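Local coordinates for HNH endonuclease (Geobacter metallireducens, PDB 4H9D), which is probably an HNH-family endonuclease that nicks DNA with the help of a divalent metal ion, and carries a zinc ion, probably structural, at residues 51-56 with 75-80. Numbering follows the deposited sequence.
Sequences TMDHLV and ECNNRK. With ZN (zinc ion), chain D.
Asp53 and Asn77 set a carboxylate and a side-chain amide nearly perpendicular to each other, the planes 77° apart, between strand 50-54 and helix 74-82, yet water supplies the clearest link. The water donates to Asp53 OD1 at 2.6 Å and, weakly, to the backbone Asn77 O at 3.4 Å; it has more acceptors nearby than protons, so both bonds may not persist together. The end of the Asn77 amide lies against the Asp53 carboxylate. Both residues reach across because each CG lies anti to its own backbone nitrogen (chi1 -174° for Asp53, -177° for Asn77).

Lys80 arrives about one helical turn later with its aliphatic part: CD lies 3.7 Å from Asp53 OD2, and CE 4.0 Å from Leu55 O. Its NZ, turned by the bend at chi4, remains 5.7 Å from Asp53 OD2, too far for a salt bridge. The firm partner of Asp53 OD2 is the hydroxyl of Tyr40, while Cys76 SG, 2.5 Å from the zinc, ties the helix to Cys38, Cys41 and Cys73.

Replacing Asp53 with an alanine would probably strip the water and Tyr40 of their carboxylate partner and open a gap in front of Asn77. Two antiparallel strands followed by this helix form the beta-beta-alpha metal finger of HNH nucleases. The chemistry is consistent with a mixed surface contact, a water-linked polar side beside the aliphatic stem of Lys80, which packs here and probably contributes its positive charge at longer range.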
loop_
_atom_site.group_PDB
_atom_site.type_symbol
_atom_site.label_atom_id
_atom_site.label_comp_id
_atom_site.label_asym_id
_atom_site.label_seq_id
_atom_site.Cartn_x
_atom_site.Cartn_y
_atom_site.Cartn_z
ATOM N N THR A 51 -16.402 6.426 11.682
ATOM C CA THR A 51 -16.828 5.754 10.460
ATOM C C THR A 51 -17.289 4.363 10.839
ATOM O O THR A 51 -17.030 3.890 11.944
ATOM C CB THR A 51 -15.683 5.604 9.453
ATOM O OG1 THR A 51 -14.955 6.836 9.375
ATOM C CG2 THR A 51 -16.241 5.271 8.071
HETATM N N MSE A 52 -17.988 3.706 9.933
HETATM C CA MSE A 52 -18.445 2.367 10.219
HETATM C C MSE A 52 -17.399 1.388 9.736
HETATM O O MSE A 52 -16.921 1.488 8.606
HETATM C CB MSE A 52 -19.746 2.087 9.504
HETATM C CG MSE A 52 -20.205 0.675 9.679
HETATM SE SE MSE A 52 -21.899 0.433 8.829
HETATM C CE MSE A 52 -21.297 0.571 7.015
ATOM N N ASP A 53 -17.021 0.452 10.596
ATOM C CA ASP A 53 -16.046 -0.544 10.190
ATOM C C ASP A 53 -16.594 -1.926 10.466
ATOM O O ASP A 53 -17.393 -2.119 11.384
ATOM C CB ASP A 53 -14.721 -0.343 10.926
ATOM C CG ASP A 53 -13.618 -1.266 10.420
ATOM O OD1 ASP A 53 -13.609 -1.600 9.213
ATOM O OD2 ASP A 53 -12.744 -1.642 11.229
ATOM N N HIS A 54 -16.204 -2.882 9.632
ATOM C CA HIS A 54 -16.631 -4.261 9.822
ATOM C C HIS A 54 -15.462 -4.981 10.465
ATOM O O HIS A 54 -14.352 -4.961 9.933
ATOM C CB HIS A 54 -16.951 -4.929 8.499
ATOM C CG HIS A 54 -18.068 -4.286 7.745
ATOM N ND1 HIS A 54 -17.915 -3.103 7.056
ATOM C CD2 HIS A 54 -19.343 -4.685 7.538
ATOM C CE1 HIS A 54 -19.050 -2.803 6.452
ATOM N NE2 HIS A 54 -19.932 -3.747 6.728
ATOM N N LEU A 55 -15.705 -5.586 11.621
ATOM C CA LEU A 55 -14.658 -6.316 12.316
ATOM C C LEU A 55 -14.087 -7.286 11.302
ATOM O O LEU A 55 -12.885 -7.302 11.038
ATOM C CB LEU A 55 -15.255 -7.070 13.495
ATOM C CG LEU A 55 -15.648 -6.189 14.667
ATOM C CD1 LEU A 55 -16.395 -7.021 15.670
ATOM C CD2 LEU A 55 -14.402 -5.577 15.277
ATOM N N VAL A 56 -14.990 -8.073 10.729
ATOM C CA VAL A 56 -14.678 -9.041 9.692
ATOM C C VAL A 56 -14.987 -8.353 8.369
ATOM O O VAL A 56 -16.149 -8.138 8.039
ATOM C CB VAL A 56 -15.575 -10.259 9.820
ATOM C CG1 VAL A 56 -15.351 -11.186 8.658
ATOM C CG2 VAL A 56 -15.298 -10.946 11.130
ATOM N N GLU A 75 -7.923 7.230 12.312
ATOM C CA GLU A 75 -6.658 6.529 12.532
ATOM C C GLU A 75 -6.765 5.011 12.705
ATOM O O GLU A 75 -6.046 4.247 12.054
ATOM C CB GLU A 75 -5.965 7.140 13.746
ATOM C CG GLU A 75 -4.575 6.620 14.023
ATOM C CD GLU A 75 -3.936 7.320 15.209
ATOM O OE1 GLU A 75 -3.809 8.562 15.161
ATOM O OE2 GLU A 75 -3.565 6.634 16.189
ATOM N N CYS A 76 -7.653 4.578 13.593
ATOM C CA CYS A 76 -7.850 3.155 13.848
ATOM C C CYS A 76 -8.394 2.433 12.624
ATOM O O CYS A 76 -7.969 1.318 12.306
ATOM C CB CYS A 76 -8.820 2.937 15.019
ATOM S SG CYS A 76 -8.061 2.924 16.664
ATOM N N ASN A 77 -9.336 3.061 11.934
ATOM C CA ASN A 77 -9.927 2.417 10.774
ATOM C C ASN A 77 -8.925 2.052 9.688
ATOM O O ASN A 77 -9.044 0.981 9.083
ATOM C CB ASN A 77 -11.028 3.288 10.181
ATOM C CG ASN A 77 -11.713 2.620 9.021
ATOM O OD1 ASN A 77 -12.206 1.495 9.139
ATOM N ND2 ASN A 77 -11.743 3.300 7.884
ATOM N N ASN A 78 -7.950 2.929 9.433
ATOM C CA ASN A 78 -6.930 2.681 8.407
ATOM C C ASN A 78 -5.861 1.723 8.903
ATOM O O ASN A 78 -5.584 0.705 8.271
ATOM C CB ASN A 78 -6.261 3.986 7.998
ATOM C CG ASN A 78 -7.254 5.002 7.495
ATOM O OD1 ASN A 78 -7.916 4.786 6.478
ATOM N ND2 ASN A 78 -7.377 6.115 8.209
ATOM N N ARG A 79 -5.256 2.074 10.036
ATOM C CA ARG A 79 -4.218 1.265 10.644
ATOM C C ARG A 79 -4.616 -0.195 10.756
ATOM O O ARG A 79 -3.764 -1.075 10.707
ATOM C CB ARG A 79 -3.879 1.802 12.031
ATOM C CG ARG A 79 -2.894 2.943 12.023
ATOM C CD ARG A 79 -2.911 3.706 13.339
ATOM N NE ARG A 79 -1.881 4.740 13.389
ATOM C CZ ARG A 79 -0.585 4.490 13.555
ATOM N NH1 ARG A 79 -0.161 3.236 13.690
ATOM N NH2 ARG A 79 0.294 5.488 13.576
ATOM N N LYS A 80 -5.904 -0.460 10.913
ATOM C CA LYS A 80 -6.344 -1.834 11.032
ATOM C C LYS A 80 -6.241 -2.488 9.659
ATOM O O LYS A 80 -6.232 -3.713 9.545
ATOM C CB LYS A 80 -7.785 -1.897 11.558
ATOM C CG LYS A 80 -8.262 -3.316 11.859
ATOM C CD LYS A 80 -9.698 -3.372 12.346
ATOM C CE LYS A 80 -10.141 -4.818 12.580
ATOM N NZ LYS A 80 -9.224 -5.549 13.522
HETATM ZN ZN ZN D . -9.647 4.744 17.457
HETATM O O HOH W 1 -11.084 -1.685 8.795
#